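Matching sites in p450 cytochrome, putative from Rippkaea orientalis, a protein that probably binds the molybdenum cofactor and carries it within the cell as a Rossmann-fold transport protein (PDB 6Y01 (chain A, 1.23 Å), residues Leu72-Leu77 and Val89-Val94), and in its relative molybdenum cofactor carrier protein from Chlamydomonas reinhardtii (PDB 2IZ5 (chain B, 2.29 Å), residues Thr71-Leu76 and Val88-Val93). Both blocks share one frame: the second was fitted to the first on N, CA, C and O of the twelve residues, RMSD 0.35 Å. Numbering follows each deposited sequence.

Structure 1 (6Y01); sequences LTIGIL and VDIAIV.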
loop_
_atom_site.group_PDB
_atom_site.type_symbol
_atom_site.label_atom_id
_atom_site.label_comp_id
_atom_site.label_asym_id
_atom_site.label_seq_id
_atom_site.Cartn_x
_atom_site.Cartn_y
_atom_site.Cartn_z
ATOM N N LEU A 72 8.197 -1.148 25.018
ATOM C CA LEU A 72 7.594 -0.330 23.954
ATOM C C LEU A 72 6.811 -1.225 22.996
ATOM O O LEU A 72 7.291 -2.320 22.627
ATOM C CB LEU A 72 8.694 0.364 23.191
ATOM C CG LEU A 72 8.254 1.307 22.079
ATOM C CD1 LEU A 72 7.497 2.508 22.606
ATOM C CD2 LEU A 72 9.471 1.742 21.279
ATOM N N THR A 73 5.631 -0.778 22.681
ATOM C CA THR A 73 4.736 -1.477 21.751
ATOM C C THR A 73 4.411 -0.620 20.537
ATOM O O THR A 73 4.070 0.533 20.641
ATOM C CB THR A 73 3.460 -1.933 22.451
ATOM O OG1 THR A 73 2.807 -0.768 22.961
ATOM C CG2 THR A 73 3.775 -2.915 23.560
ATOM N N ILE A 74 4.471 -1.264 19.356
ATOM C CA ILE A 74 4.156 -0.625 18.068
ATOM C C ILE A 74 2.967 -1.384 17.478
ATOM O O ILE A 74 2.978 -2.643 17.502
ATOM C CB ILE A 74 5.320 -0.748 17.079
ATOM C CG1 ILE A 74 6.679 -0.384 17.645
ATOM C CG2 ILE A 74 4.988 0.062 15.813
ATOM C CD1 ILE A 74 6.809 1.029 18.172
ATOM N N GLY A 75 1.984 -0.633 17.005
ATOM C CA GLY A 75 0.857 -1.271 16.318
ATOM C C GLY A 75 0.770 -0.749 14.892
ATOM O O GLY A 75 0.801 0.446 14.681
ATOM N N ILE A 76 0.653 -1.675 13.938
ATOM C CA ILE A 76 0.538 -1.331 12.484
ATOM C C ILE A 76 -0.930 -1.512 12.136
ATOM O O ILE A 76 -1.381 -2.634 11.950
ATOM C CB ILE A 76 1.433 -2.203 11.614
ATOM C CG1 ILE A 76 2.862 -2.271 12.104
ATOM C CG2 ILE A 76 1.348 -1.716 10.198
ATOM C CD1 ILE A 76 3.546 -0.947 12.201
ATOM N N LEU A 77 -1.659 -0.405 12.105
ATOM C CA LEU A 77 -3.115 -0.446 12.044
ATOM C C LEU A 77 -3.567 -0.482 10.601
ATOM O O LEU A 77 -3.062 0.285 9.762
ATOM C CB LEU A 77 -3.716 0.783 12.732
ATOM C CG LEU A 77 -3.348 0.958 14.227
ATOM C CD1 LEU A 77 -4.025 2.162 14.710
ATOM C CD2 LEU A 77 -3.738 -0.223 15.003
ATOM N N VAL A 89 -1.039 -0.050 23.143
ATOM C CA VAL A 89 -0.189 0.279 21.980
ATOM C C VAL A 89 0.401 1.650 22.201
ATOM O O VAL A 89 -0.377 2.635 22.269
ATOM C CB VAL A 89 -1.013 0.283 20.682
ATOM C CG1 VAL A 89 -0.159 0.839 19.491
ATOM C CG2 VAL A 89 -1.602 -1.103 20.409
ATOM N N ASP A 90 1.715 1.767 22.273
ATOM C CA ASP A 90 2.375 3.089 22.514
ATOM C C ASP A 90 2.459 3.924 21.225
ATOM O O ASP A 90 2.251 5.140 21.263
ATOM C CB ASP A 90 3.797 2.901 23.018
ATOM C CG ASP A 90 3.877 2.253 24.376
ATOM O OD1 ASP A 90 3.011 2.562 25.235
ATOM O OD2 ASP A 90 4.748 1.375 24.579
ATOM N N ILE A 91 2.776 3.251 20.102
ATOM C CA ILE A 91 2.999 3.935 18.817
ATOM C C ILE A 91 2.048 3.328 17.786
ATOM O O ILE A 91 2.184 2.159 17.472
ATOM C CB ILE A 91 4.465 3.771 18.352
ATOM C CG1 ILE A 91 5.470 4.295 19.386
ATOM C CG2 ILE A 91 4.661 4.409 16.954
ATOM C CD1 ILE A 91 5.357 5.752 19.646
ATOM N N ALA A 92 1.075 4.096 17.387
ATOM C CA ALA A 92 0.062 3.683 16.401
ATOM C C ALA A 92 0.484 4.168 15.018
ATOM O O ALA A 92 0.388 5.360 14.707
ATOM C CB ALA A 92 -1.280 4.238 16.791
ATOM N N ILE A 93 0.911 3.209 14.187
ATOM C CA ILE A 93 1.213 3.510 12.775
ATOM C C ILE A 93 -0.083 3.265 12.015
ATOM O O ILE A 93 -0.546 2.132 11.953
ATOM C CB ILE A 93 2.352 2.627 12.265
ATOM C CG1 ILE A 93 3.596 2.729 13.122
ATOM C CG2 ILE A 93 2.648 2.903 10.779
ATOM C CD1 ILE A 93 4.167 4.101 13.228
ATOM N N VAL A 94 -0.647 4.328 11.486
ATOM C CA VAL A 94 -1.986 4.290 10.868
ATOM C C VAL A 94 -1.756 4.156 9.345
ATOM O O VAL A 94 -1.188 5.052 8.774
ATOM C CB VAL A 94 -2.794 5.546 11.168
ATOM C CG1 VAL A 94 -4.166 5.503 10.532
ATOM C CG2 VAL A 94 -2.885 5.740 12.705
#
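Ile76 touches Ile93 across parallel strands, its CD1 3.8 Å from CB of Ile93. Strand 91-94 is outermost in the chain's Rossmann-type sheet, 73-77 next; Ile91 N and Ile93 N bond to Thr73 O and Gly75 O. Beta-branched Ile74, Ile76, Ile91 and Ile93, suited to strands, pack one buried face. Chi2 of Ile74 (-60°) folds CD1 to 3.6 Å from Ile91 CB. On the other face Val89 CG1 lies 3.6 Å from Gly75 N, where any side chain would crowd it, and small Ala92 meets Leu77. Where the strands begin, Asp90 and Leu72 are partly exposed. Asp90 OD2 accepts Thr73 N and forms a salt bridge with Lys67; chi1 60° sets Thr73 OG1 between backbone N and carbonyl carbon, taking Asp90 N-H and giving its hydrogen to Ala88 O. Apolar Leu72 touches Asp90 and suits packing on Ile91 of the second subunit.

Structure 2 (2IZ5); sequences TTIGVL and VDIPIV.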
loop_
_atom_site.group_PDB
_atom_site.type_symbol
_atom_site.label_atom_id
_atom_site.label_comp_id
_atom_site.label_asym_id
_atom_site.label_seq_id
_atom_site.Cartn_x
_atom_site.Cartn_y
_atom_site.Cartn_z
ATOM N N THR B 71 8.078 -1.258 25.163
ATOM C CA THR B 71 7.552 -0.325 24.156
ATOM C C THR B 71 6.939 -1.127 23.009
ATOM O O THR B 71 7.474 -2.135 22.594
ATOM C CB THR B 71 8.639 0.524 23.575
ATOM O OG1 THR B 71 9.210 1.310 24.615
ATOM C CG2 THR B 71 8.102 1.440 22.488
ATOM N N THR B 72 5.808 -0.649 22.507
ATOM C CA THR B 72 5.038 -1.340 21.524
ATOM C C THR B 72 4.688 -0.435 20.389
ATOM O O THR B 72 4.438 0.782 20.567
ATOM C CB THR B 72 3.708 -1.835 22.155
ATOM O OG1 THR B 72 2.965 -0.706 22.629
ATOM C CG2 THR B 72 3.992 -2.733 23.318
ATOM N N ILE B 73 4.624 -1.061 19.216
ATOM C CA ILE B 73 4.179 -0.458 17.962
ATOM C C ILE B 73 3.083 -1.340 17.347
ATOM O O ILE B 73 3.295 -2.547 17.103
ATOM C CB ILE B 73 5.351 -0.366 16.964
ATOM C CG1 ILE B 73 6.555 0.366 17.559
ATOM C CG2 ILE B 73 4.914 0.343 15.705
ATOM C CD1 ILE B 73 7.791 0.294 16.617
ATOM N N GLY B 74 1.910 -0.759 17.158
ATOM C CA GLY B 74 0.795 -1.412 16.488
ATOM C C GLY B 74 0.557 -0.818 15.119
ATOM O O GLY B 74 0.490 0.373 15.003
ATOM N N VAL B 75 0.497 -1.665 14.090
ATOM C CA VAL B 75 0.218 -1.292 12.712
ATOM C C VAL B 75 -1.274 -1.493 12.468
ATOM O O VAL B 75 -1.865 -2.497 12.935
ATOM C CB VAL B 75 1.102 -2.077 11.728
ATOM C CG1 VAL B 75 0.959 -1.568 10.330
ATOM C CG2 VAL B 75 2.564 -1.909 12.136
ATOM N N LEU B 76 -1.894 -0.465 11.874
ATOM C CA LEU B 76 -3.304 -0.477 11.551
ATOM C C LEU B 76 -3.577 -0.053 10.093
ATOM O O LEU B 76 -2.777 0.631 9.459
ATOM C CB LEU B 76 -4.075 0.450 12.492
ATOM C CG LEU B 76 -4.139 0.009 13.955
ATOM C CD1 LEU B 76 -3.044 0.651 14.822
ATOM C CD2 LEU B 76 -5.476 0.365 14.523
ATOM N N VAL B 88 -1.115 -0.261 22.827
ATOM C CA VAL B 88 -0.296 0.334 21.776
ATOM C C VAL B 88 0.286 1.670 22.273
ATOM O O VAL B 88 -0.461 2.582 22.601
ATOM C CB VAL B 88 -1.102 0.578 20.481
ATOM C CG1 VAL B 88 -0.220 1.208 19.428
ATOM C CG2 VAL B 88 -1.712 -0.755 19.968
ATOM N N ASP B 89 1.615 1.751 22.343
ATOM C CA ASP B 89 2.315 3.015 22.565
ATOM C C ASP B 89 2.338 3.855 21.296
ATOM O O ASP B 89 1.944 5.010 21.306
ATOM C CB ASP B 89 3.769 2.762 22.997
ATOM C CG ASP B 89 3.876 2.176 24.391
ATOM O OD1 ASP B 89 3.022 2.504 25.236
ATOM O OD2 ASP B 89 4.816 1.393 24.638
ATOM N N ILE B 90 2.837 3.262 20.215
ATOM C CA ILE B 90 3.023 3.964 18.958
ATOM C C ILE B 90 2.075 3.331 17.889
ATOM O O ILE B 90 2.302 2.227 17.437
ATOM C CB ILE B 90 4.532 3.947 18.518
ATOM C CG1 ILE B 90 5.417 4.786 19.455
ATOM C CG2 ILE B 90 4.687 4.494 17.107
ATOM C CD1 ILE B 90 5.674 4.214 20.779
ATOM N N PRO B 91 0.973 4.011 17.551
ATOM C CA PRO B 91 0.134 3.504 16.455
ATOM C C PRO B 91 0.584 3.955 15.098
ATOM O O PRO B 91 0.727 5.136 14.876
ATOM C CB PRO B 91 -1.280 4.076 16.807
ATOM C CG PRO B 91 -1.120 4.903 18.062
ATOM C CD PRO B 91 0.345 5.192 18.195
ATOM N N ILE B 92 0.821 3.024 14.191
ATOM C CA ILE B 92 1.198 3.349 12.812
ATOM C C ILE B 92 0.000 3.068 11.885
ATOM O O ILE B 92 -0.390 1.915 11.666
ATOM C CB ILE B 92 2.461 2.573 12.309
ATOM C CG1 ILE B 92 3.688 2.856 13.204
ATOM C CG2 ILE B 92 2.744 2.929 10.830
ATOM C CD1 ILE B 92 4.099 4.352 13.301
ATOM N N VAL B 93 -0.583 4.145 11.366
ATOM C CA VAL B 93 -1.872 4.067 10.660
ATOM C C VAL B 93 -1.601 4.270 9.190
ATOM O O VAL B 93 -1.101 5.305 8.764
ATOM C CB VAL B 93 -2.884 5.102 11.153
ATOM C CG1 VAL B 93 -4.255 4.911 10.458
ATOM C CG2 VAL B 93 -3.021 5.056 12.664
#
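Across the strands, Val75 CG2 lies 4.5 Å from CB of Ile92; Ile90 N and Ile92 N bond to Thr72 O and Gly74 O, so proline between them costs no strand bond. Beta-branched Ile73, Val75, Ile90 and Ile92, suited to strands, pack one buried face. Chi2 of Ile73 (173°) extends CD1, leaving CG1 4.2 Å from Ile90 CB. On the other face Val88 CG1 lies 3.7 Å from Gly74 N, where any side chain would crowd the valine, and Pro91 meets Leu76. Asp89 and Thr71, where the strands begin, are partly exposed, as are Pro91 and Val93. Asp89 OD2 accepts Thr72 N and forms a salt bridge with Lys66; chi1 60° sets Thr72 OG1 between backbone N and carbonyl carbon, taking Asp89 N-H and giving its hydrogen to Ala87 O. Thr71 turns CG2 to Asp89 and Ile90, its hydroxyl suiting partial exposure; Val93 N bonds Ser107 OG of the second subunit.

Structure 1 against structure 2
The sharpest difference is Ala92(A) against Pro91(B). The CB atoms coincide, but CG and CD of Pro91(B) have no counterpart in Ala92(A), and CD adds a contact with Asp89(B) O at 3.5 Å. The ring closes on the backbone N, which may stiffen this strand, yet Ile91(A) N and Ile93(A) N, like Ile90(B) N and Ile92(B) N, keep their bonds to the partner strand. Beside it Leu77(A) and Leu76(B) are modelled differently: chi2 is -179° against 95°, the CG atoms stand 1.3 Å apart after superposition, the place of CD1 of Leu77(A) is left, and CD1 of Leu76(B) falls near CG of Leu77(A). Each still touches the alanine or proline CB.

At Leu72(A) against Thr71(B), CG of the leucine and CG2 of the threonine lie 0.5 Å apart. CD2 of Leu72(A) has no counterpart in Thr71(B), and OG1 of Thr71(B) none in Leu72(A), making this partly exposed position more polar in B. The touches on the aspartate and on Ile91(A) or Ile90(B) remain.

Ile76(A) against Val75(B) is milder: CG1 and CG2 of Ile76(A) match CG2 and CG1 of Val75(B), and Ile93(A) and Ile92(B) are still touched.

The models differ at Ile91(A)/Ile90(B), chi2 -63° against 73°, and at Ile74(A)/Ile73(B), -60° against 173°, whose contacts with Ile91(A)/Ile90(B) and Ile93(A)/Ile92(B) are kept while the CD1 atoms stand 2.0 Å apart.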